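Local coordinates for protein biliverdin reductase (Synechocystis sp., PDB 5B3T) that probably reduces biliverdin to bilirubin with NAD(P)H as hydride donor, a step in the breakdown of heme, at residues A[209-212]-A[217-220]; A[196-201]-A[311-316]; A[41-46]-A[53-58]. One frame throughout, in Å; residues are numbered along the deposited sequence.

Contact 1. Residues A[209-212]-A[217-220]; sequences WDQP and FRAC
W209 pairs with both R218 and A219 in a classic beta bulge that sets in where the hairpin of strands 199-210 and 217-228 nears its turn. W209 N donates an almost straight bond of 2.8 Å to A219 O. W209 O accepts from R218 N at 2.6 Å and weakly from A219 N, the latter N lying 3.3 Å from W209 O. The indole lies on the same face of the sheet as the A219 methyl, and W209 CE3 meets A219 CB at 3.5 Å. The aliphatic part of R218 runs past W209, with R218 CG 3.7 Å from W209 CB. It lays one face of the guanidinium against W209 CG, the two planes 77° apart. At D210 the strands draw together and the side chains diverge; its carboxylate turns to H175. The side chain of Q211 crosses that of R218 at about a right angle, and the bend at chi2 (-79°) sets Q211 NE2 3.4 Å from R218 CB. R218 NH1 forms a salt bridge with E242, so the arginine is held at its backbone, along its methylenes and at its charged end. Direct backbone bonds close the bulge at W209, and beyond it two waters bridge D210 O to R218 NE and Q211 NE2 to F217 O; the indole packs on the A219 methyl, while the guanidinium, paired with E242, also borders the ring.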
loop_
_atom_site.group_PDB
_atom_site.type_symbol
_atom_site.label_atom_id
_atom_site.label_comp_id
_atom_site.label_asym_id
_atom_site.label_seq_id
_atom_site.Cartn_x
_atom_site.Cartn_y
_atom_site.Cartn_z
ATOM N N TRP A 209 -20.703 -8.071 7.489
ATOM C CA TRP A 209 -21.462 -9.305 7.670
ATOM C C TRP A 209 -20.560 -10.260 8.442
ATOM O O TRP A 209 -19.564 -10.750 7.900
ATOM C CB TRP A 209 -21.873 -9.918 6.331
ATOM C CG TRP A 209 -22.943 -9.192 5.562
ATOM C CD1 TRP A 209 -24.251 -9.562 5.432
ATOM C CD2 TRP A 209 -22.788 -7.995 4.786
ATOM N NE1 TRP A 209 -24.922 -8.664 4.637
ATOM C CE2 TRP A 209 -24.047 -7.692 4.227
ATOM C CE3 TRP A 209 -21.711 -7.144 4.518
ATOM C CZ2 TRP A 209 -24.256 -6.578 3.416
ATOM C CZ3 TRP A 209 -21.921 -6.039 3.712
ATOM C CH2 TRP A 209 -23.183 -5.766 3.172
ATOM N N ASP A 210 -20.896 -10.522 9.700
ATOM C CA ASP A 210 -20.031 -11.335 10.543
ATOM C C ASP A 210 -20.155 -12.816 10.209
ATOM O O ASP A 210 -21.201 -13.293 9.760
ATOM C CB ASP A 210 -20.357 -11.122 12.022
ATOM C CG ASP A 210 -19.753 -9.848 12.576
ATOM O OD1 ASP A 210 -18.919 -9.229 11.882
ATOM O OD2 ASP A 210 -20.110 -9.469 13.712
ATOM N N GLN A 211 -19.065 -13.541 10.431
ATOM C CA GLN A 211 -19.085 -14.995 10.432
ATOM C C GLN A 211 -19.648 -15.486 11.762
ATOM O O GLN A 211 -19.847 -14.698 12.690
ATOM C CB GLN A 211 -17.674 -15.532 10.189
ATOM C CG GLN A 211 -17.122 -15.307 8.791
ATOM C CD GLN A 211 -17.664 -16.302 7.773
ATOM O OE1 GLN A 211 -18.710 -16.912 7.984
ATOM N NE2 GLN A 211 -16.947 -16.469 6.663
ATOM N N PRO A 212 -19.960 -16.784 11.879
ATOM C CA PRO A 212 -20.355 -17.315 13.197
ATOM C C PRO A 212 -19.346 -16.997 14.287
ATOM O O PRO A 212 -19.735 -16.640 15.405
ATOM C CB PRO A 212 -20.475 -18.821 12.936
ATOM C CG PRO A 212 -20.865 -18.909 11.503
ATOM C CD PRO A 212 -20.135 -17.786 10.811
ATOM N N PHE A 217 -15.209 -11.512 9.484
ATOM C CA PHE A 217 -16.378 -11.130 8.713
ATOM C C PHE A 217 -16.412 -11.944 7.428
ATOM O O PHE A 217 -15.374 -12.355 6.902
ATOM C CB PHE A 217 -16.410 -9.623 8.402
ATOM C CG PHE A 217 -15.210 -9.112 7.642
ATOM C CD1 PHE A 217 -15.224 -9.055 6.256
ATOM C CD2 PHE A 217 -14.087 -8.645 8.313
ATOM C CE1 PHE A 217 -14.132 -8.570 5.550
ATOM C CE2 PHE A 217 -12.990 -8.157 7.611
ATOM C CZ PHE A 217 -13.014 -8.119 6.230
ATOM N N ARG A 218 -17.624 -12.207 6.948
ATOM C CA ARG A 218 -17.799 -12.891 5.679
ATOM C C ARG A 218 -18.031 -11.928 4.527
ATOM O O ARG A 218 -17.955 -12.344 3.368
ATOM C CB ARG A 218 -18.960 -13.889 5.760
ATOM C CG ARG A 218 -20.319 -13.270 6.014
ATOM C CD ARG A 218 -21.384 -14.351 6.128
ATOM N NE ARG A 218 -22.729 -13.806 5.981
ATOM C CZ ARG A 218 -23.396 -13.786 4.833
ATOM N NH1 ARG A 218 -22.842 -14.289 3.738
ATOM N NH2 ARG A 218 -24.617 -13.271 4.778
ATOM N N ALA A 219 -18.317 -10.664 4.822
ATOM C CA ALA A 219 -18.426 -9.633 3.804
ATOM C C ALA A 219 -18.286 -8.281 4.482
ATOM O O ALA A 219 -18.602 -8.129 5.666
ATOM C CB ALA A 219 -19.757 -9.713 3.044
ATOM N N CYS A 220 -17.799 -7.304 3.723
ATOM C CA CYS A 220 -17.752 -5.928 4.184
ATOM C C CYS A 220 -18.049 -5.006 3.013
ATOM O O CYS A 220 -17.714 -5.304 1.863
ATOM C CB CYS A 220 -16.392 -5.568 4.809
ATOM S SG CYS A 220 -15.010 -5.465 3.649
HETATM O O HOH W 1 -23.531 -12.327 8.479
HETATM O O HOH W 2 -14.287 -15.096 7.051
#

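Contact 2. Residues A[196-201]-A[311-316]; sequences FGTVQQ and SLYALE
V199 N donates to Y313 OH at 2.6 Å, a short hydrogen bond with an N-H...O angle of 153° and the one polar link between residues 196-201 and 311-316. The amide reaches the phenol at the edge of the ring and in its plane. Y313 can span the distance because its CG stands anti to the backbone N (chi1 -175°), which throws the ring outward from helix 309-325 toward the strand; the backbones stay well apart, with T198 CA and Y313 CA 8.9 Å from each other. Within the two segments the other neighbours of the hydroxyl are carbon atoms. T198 crosses the tyrosine at about a right angle and sets CB 3.2 Å from Y313 OH, with CG2 somewhat farther off, while V199 CB lies 3.5 Å from Y313 OH. Threonine and valine therefore flank the end of the phenol, and the backbone N-H between their side chains supplies the polar partner. The threonine hydroxyl is engaged differently, in a weak bond to N229. Within the C-terminal alpha/beta domain of this Gfo/Idh/MocA family member, the contact joins the start of strand 199-210, an outermost strand of the mixed sheet, to helix 309-325. T193 of helix 193-196 touches both T198 and Y313, and V199 rests on F228 of the adjoining strand 217-228, so the phenol ends between a short helix and the edge of the sheet.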
loop_
_atom_site.group_PDB
_atom_site.type_symbol
_atom_site.label_atom_id
_atom_site.label_comp_id
_atom_site.label_asym_id
_atom_site.label_seq_id
_atom_site.Cartn_x
_atom_site.Cartn_y
_atom_site.Cartn_z
ATOM N N PHE A 196 -5.234 18.042 -6.381
ATOM C CA PHE A 196 -6.576 18.104 -5.816
ATOM C C PHE A 196 -6.652 18.939 -4.548
ATOM O O PHE A 196 -7.760 19.274 -4.107
ATOM C CB PHE A 196 -7.086 16.691 -5.509
ATOM C CG PHE A 196 -7.179 15.797 -6.718
ATOM C CD1 PHE A 196 -7.185 16.333 -7.997
ATOM C CD2 PHE A 196 -7.257 14.421 -6.576
ATOM C CE1 PHE A 196 -7.269 15.519 -9.109
ATOM C CE2 PHE A 196 -7.346 13.599 -7.686
ATOM C CZ PHE A 196 -7.350 14.150 -8.955
ATOM N N GLY A 197 -5.513 19.290 -3.957
ATOM C CA GLY A 197 -5.512 19.867 -2.631
ATOM C C GLY A 197 -5.745 18.785 -1.594
ATOM O O GLY A 197 -5.720 17.587 -1.884
ATOM N N THR A 198 -5.985 19.219 -0.363
ATOM C CA THR A 198 -6.227 18.275 0.713
ATOM C C THR A 198 -7.719 17.967 0.827
ATOM O O THR A 198 -8.573 18.692 0.313
ATOM C CB THR A 198 -5.682 18.816 2.039
ATOM O OG1 THR A 198 -6.257 20.101 2.297
ATOM C CG2 THR A 198 -4.165 18.949 1.987
ATOM N N VAL A 199 -8.025 16.854 1.492
ATOM C CA VAL A 199 -9.410 16.512 1.794
ATOM C C VAL A 199 -9.972 17.541 2.767
ATOM O O VAL A 199 -9.356 17.838 3.796
ATOM C CB VAL A 199 -9.499 15.093 2.375
ATOM C CG1 VAL A 199 -10.910 14.814 2.846
ATOM C CG2 VAL A 199 -9.060 14.051 1.351
ATOM N N GLN A 200 -11.157 18.064 2.465
ATOM C CA GLN A 200 -11.792 19.060 3.329
ATOM C C GLN A 200 -13.035 18.559 4.075
ATOM O O GLN A 200 -13.360 19.061 5.151
ATOM C CB GLN A 200 -12.141 20.315 2.523
ATOM C CG GLN A 200 -12.415 21.543 3.376
ATOM C CD GLN A 200 -11.165 22.074 4.051
ATOM O OE1 GLN A 200 -10.751 23.208 3.811
ATOM N NE2 GLN A 200 -10.556 21.255 4.899
ATOM N N GLN A 201 -13.718 17.578 3.539
ATOM C CA GLN A 201 -14.919 17.048 4.158
ATOM C C GLN A 201 -15.001 15.553 3.880
ATOM O O GLN A 201 -14.605 15.134 2.854
ATOM C CB GLN A 201 -16.157 17.781 3.625
ATOM C CG GLN A 201 -17.449 17.424 4.317
ATOM C CD GLN A 201 -18.477 18.528 4.277
ATOM O OE1 GLN A 201 -18.198 19.638 4.635
ATOM N NE2 GLN A 201 -19.658 18.226 3.803
ATOM N N SER A 311 2.743 9.167 2.590
ATOM C CA SER A 311 2.142 8.082 3.358
ATOM C C SER A 311 1.561 8.582 4.673
ATOM O O SER A 311 0.578 8.016 5.168
ATOM C CB SER A 311 3.173 6.985 3.617
ATOM O OG SER A 311 3.590 6.390 2.402
ATOM N N LEU A 312 2.151 9.631 5.254
ATOM C CA LEU A 312 1.588 10.209 6.469
ATOM C C LEU A 312 0.230 10.840 6.200
ATOM O O LEU A 312 -0.681 10.739 7.029
ATOM C CB LEU A 312 2.543 11.241 7.066
ATOM C CG LEU A 312 3.721 10.718 7.888
ATOM C CD1 LEU A 312 4.631 11.869 8.286
ATOM C CD2 LEU A 312 3.225 9.971 9.118
ATOM N N TYR A 313 0.070 11.498 5.048
ATOM C CA TYR A 313 -1.220 12.111 4.752
ATOM C C TYR A 313 -2.275 11.055 4.452
ATOM O O TYR A 313 -3.428 11.188 4.878
ATOM C CB TYR A 313 -1.115 13.091 3.586
ATOM C CG TYR A 313 -2.428 13.804 3.370
ATOM C CD1 TYR A 313 -2.982 14.571 4.385
ATOM C CD2 TYR A 313 -3.131 13.683 2.179
ATOM C CE1 TYR A 313 -4.185 15.215 4.218
ATOM C CE2 TYR A 313 -4.345 14.328 2.001
ATOM C CZ TYR A 313 -4.864 15.092 3.028
ATOM O OH TYR A 313 -6.067 15.737 2.870
ATOM N N ALA A 314 -1.902 10.009 3.709
ATOM C CA ALA A 314 -2.820 8.898 3.487
ATOM C C ALA A 314 -3.276 8.304 4.813
ATOM O O ALA A 314 -4.442 7.921 4.968
ATOM C CB ALA A 314 -2.153 7.832 2.618
ATOM N N LEU A 315 -2.365 8.237 5.786
ATOM C CA LEU A 315 -2.722 7.779 7.123
ATOM C C LEU A 315 -3.687 8.748 7.796
ATOM O O LEU A 315 -4.638 8.325 8.462
ATOM C CB LEU A 315 -1.447 7.596 7.949
ATOM C CG LEU A 315 -1.472 7.014 9.362
ATOM C CD1 LEU A 315 -2.426 5.832 9.477
ATOM C CD2 LEU A 315 -0.053 6.607 9.752
ATOM N N GLU A 316 -3.464 10.055 7.622
ATOM C CA GLU A 316 -4.391 11.041 8.174
ATOM C C GLU A 316 -5.780 10.886 7.569
ATOM O O GLU A 316 -6.787 10.941 8.286
ATOM C CB GLU A 316 -3.862 12.459 7.941
ATOM C CG GLU A 316 -4.838 13.554 8.358
ATOM C CD GLU A 316 -4.304 14.956 8.105
ATOM O OE1 GLU A 316 -3.068 15.135 8.092
ATOM O OE2 GLU A 316 -5.123 15.881 7.919
#

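Contact 3. Residues A[41-46]-A[53-58]; sequences VSFWGN and KFADTF
F43 and F54 meet with their rings inclined at 42° and their centroids 4.5 Å apart, an oblique aromatic pair that is neither a parallel stack nor a T-shaped one. The CD1-CE1 side of F54 makes most of the contact: F54 CD1 sits 3.3 Å above the plane of the F43 ring, over its centre, and F54 CE1 follows toward F43 CG and CB. The two side chains slide past each other in opposite directions, F43 coming from strand 38-44 and F54 from helix 48-58. In F54 CG is anti to the backbone N (chi1 -166°), which swings the ring out from the helix to lie across the phenylalanine of the strand. F43 holds CG between its backbone N and carbonyl carbon (chi1 83°), and the far side of its ring then reaches the next residue of the helix: F43 CE1 is 3.8 Å from A55 CB, and F43 CZ is 3.6 Å from A55 N. F58, one turn farther on, also meets the F54 ring, its CD2 3.5 Å above one face. Replacing F43 by an alanine is likely to leave F54 CD1 and the A55 methyl without their aromatic partner and to open a gap between strand and helix. Around this pair, F43 also touches I18 of strand 14-19 and T21, which binds NADP(+), and F54 packs on A29 of helix 23-34. The contact belongs to the second beta-alpha unit of the Rossmann fold, and the chain runs on from the strand to N46, another NADP(+) residue. No hydrogen bond crosses between the segments; helix and strand are held here by aromatic and methyl packing, consistent with shape and burial, more than polar pairing, setting their spacing beside the dinucleotide site.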
loop_
_atom_site.group_PDB
_atom_site.type_symbol
_atom_site.label_atom_id
_atom_site.label_comp_id
_atom_site.label_asym_id
_atom_site.label_seq_id
_atom_site.Cartn_x
_atom_site.Cartn_y
_atom_site.Cartn_z
ATOM N N VAL A 41 19.175 -12.289 2.938
ATOM C CA VAL A 41 19.703 -13.152 3.991
ATOM C C VAL A 41 18.617 -14.025 4.610
ATOM O O VAL A 41 18.808 -15.228 4.784
ATOM C CB VAL A 41 20.418 -12.305 5.066
ATOM C CG1 VAL A 41 20.738 -13.157 6.289
ATOM C CG2 VAL A 41 21.677 -11.671 4.493
ATOM N N SER A 42 17.474 -13.441 4.963
ATOM C CA SER A 42 16.424 -14.197 5.631
ATOM C C SER A 42 15.062 -13.638 5.246
ATOM O O SER A 42 14.951 -12.583 4.617
ATOM C CB SER A 42 16.600 -14.177 7.154
ATOM O OG SER A 42 16.548 -12.854 7.657
ATOM N N PHE A 43 14.019 -14.368 5.630
ATOM C CA PHE A 43 12.653 -13.900 5.456
ATOM C C PHE A 43 11.771 -14.572 6.497
ATOM O O PHE A 43 12.168 -15.541 7.149
ATOM C CB PHE A 43 12.134 -14.166 4.038
ATOM C CG PHE A 43 11.599 -15.554 3.840
ATOM C CD1 PHE A 43 12.458 -16.612 3.598
ATOM C CD2 PHE A 43 10.236 -15.802 3.895
ATOM C CE1 PHE A 43 11.970 -17.892 3.417
ATOM C CE2 PHE A 43 9.742 -17.081 3.715
ATOM C CZ PHE A 43 10.609 -18.126 3.474
ATOM N N TRP A 44 10.562 -14.034 6.648
ATOM C CA TRP A 44 9.545 -14.597 7.525
ATOM C C TRP A 44 8.209 -14.561 6.799
ATOM O O TRP A 44 7.887 -13.578 6.128
ATOM C CB TRP A 44 9.452 -13.825 8.853
ATOM C CG TRP A 44 8.339 -14.274 9.770
ATOM C CD1 TRP A 44 8.406 -15.246 10.728
ATOM C CD2 TRP A 44 7.005 -13.748 9.828
ATOM N NE1 TRP A 44 7.195 -15.364 11.370
ATOM C CE2 TRP A 44 6.319 -14.456 10.836
ATOM C CE3 TRP A 44 6.323 -12.753 9.120
ATOM C CZ2 TRP A 44 4.986 -14.200 11.154
ATOM C CZ3 TRP A 44 4.999 -12.501 9.438
ATOM C CH2 TRP A 44 4.345 -13.221 10.446
ATOM N N GLY A 45 7.450 -15.645 6.922
ATOM C CA GLY A 45 6.107 -15.701 6.379
ATOM C C GLY A 45 5.101 -16.025 7.462
ATOM O O GLY A 45 5.457 -16.618 8.484
ATOM N N ASN A 46 3.843 -15.639 7.261
ATOM C CA ASN A 46 2.822 -15.863 8.276
ATOM C C ASN A 46 2.102 -17.196 8.122
ATOM O O ASN A 46 1.502 -17.673 9.092
ATOM C CB ASN A 46 1.788 -14.733 8.250
ATOM C CG ASN A 46 0.952 -14.738 6.986
ATOM O OD1 ASN A 46 1.425 -14.364 5.914
ATOM N ND2 ASN A 46 -0.298 -15.167 7.105
ATOM N N LYS A 53 6.896 -21.973 -0.330
ATOM C CA LYS A 53 7.083 -21.560 -1.718
ATOM C C LYS A 53 8.123 -20.453 -1.829
ATOM O O LYS A 53 8.966 -20.471 -2.735
ATOM C CB LYS A 53 5.752 -21.100 -2.315
ATOM C CG LYS A 53 4.689 -22.182 -2.403
ATOM C CD LYS A 53 3.580 -21.784 -3.369
ATOM C CE LYS A 53 2.814 -20.570 -2.868
ATOM N NZ LYS A 53 1.342 -20.738 -3.024
ATOM N N PHE A 54 8.078 -19.480 -0.914
ATOM C CA PHE A 54 9.028 -18.374 -0.952
ATOM C C PHE A 54 10.453 -18.865 -0.729
ATOM O O PHE A 54 11.379 -18.449 -1.433
ATOM C CB PHE A 54 8.644 -17.330 0.096
ATOM C CG PHE A 54 9.337 -16.008 -0.073
ATOM C CD1 PHE A 54 10.588 -15.787 0.481
ATOM C CD2 PHE A 54 8.729 -14.981 -0.775
ATOM C CE1 PHE A 54 11.223 -14.568 0.330
ATOM C CE2 PHE A 54 9.358 -13.761 -0.930
ATOM C CZ PHE A 54 10.608 -13.554 -0.376
ATOM N N ALA A 55 10.644 -19.754 0.250
ATOM C CA ALA A 55 11.968 -20.315 0.497
ATOM C C ALA A 55 12.491 -21.053 -0.728
ATOM O O ALA A 55 13.683 -20.977 -1.048
ATOM C CB ALA A 55 11.923 -21.250 1.705
ATOM N N ASP A 56 11.611 -21.769 -1.433
ATOM C CA ASP A 56 12.033 -22.524 -2.608
ATOM C C ASP A 56 12.392 -21.592 -3.760
ATOM O O ASP A 56 13.431 -21.762 -4.409
ATOM C CB ASP A 56 10.931 -23.497 -3.027
ATOM C CG ASP A 56 11.436 -24.588 -3.951
ATOM O OD1 ASP A 56 12.272 -25.401 -3.505
ATOM O OD2 ASP A 56 10.996 -24.633 -5.119
ATOM N N THR A 57 11.538 -20.601 -4.030
ATOM C CA THR A 57 11.803 -19.669 -5.122
ATOM C C THR A 57 13.127 -18.944 -4.922
ATOM O O THR A 57 13.903 -18.784 -5.870
ATOM C CB THR A 57 10.663 -18.656 -5.241
ATOM O OG1 THR A 57 9.436 -19.340 -5.522
ATOM C CG2 THR A 57 10.951 -17.646 -6.350
ATOM N N PHE A 58 13.412 -18.515 -3.695
ATOM C CA PHE A 58 14.542 -17.635 -3.442
ATOM C C PHE A 58 15.657 -18.283 -2.634
ATOM O O PHE A 58 16.557 -17.567 -2.192
ATOM C CB PHE A 58 14.076 -16.357 -2.738
ATOM C CG PHE A 58 13.107 -15.544 -3.545
ATOM C CD1 PHE A 58 13.534 -14.842 -4.659
ATOM C CD2 PHE A 58 11.772 -15.478 -3.188
ATOM C CE1 PHE A 58 12.645 -14.092 -5.408
ATOM C CE2 PHE A 58 10.875 -14.729 -3.931
ATOM C CZ PHE A 58 11.313 -14.034 -5.044
#

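Contact 3 comes first along the chain, in the NAD-binding Rossmann domain, where strand 38-44 is an outermost strand of the parallel sheet. Contacts 1 and 2 follow in the C-terminal alpha/beta domain and share strand 199-210: contact 2 uses its start and contact 1 its far end. The hairpin of contact 1 falls between the two segments of contact 2 in sequence, yet their centres are 29 Å apart and their nearest atoms about 17 Å. Contact 3 lies 31 Å from contact 1 and 35 Å from contact 2, centre to centre, across the chain's centre from the latter. Contacts 1 and 2 thus tie two ends of one mixed-sheet edge strand to its surroundings, while contact 3 lies in the dinucleotide-binding domain.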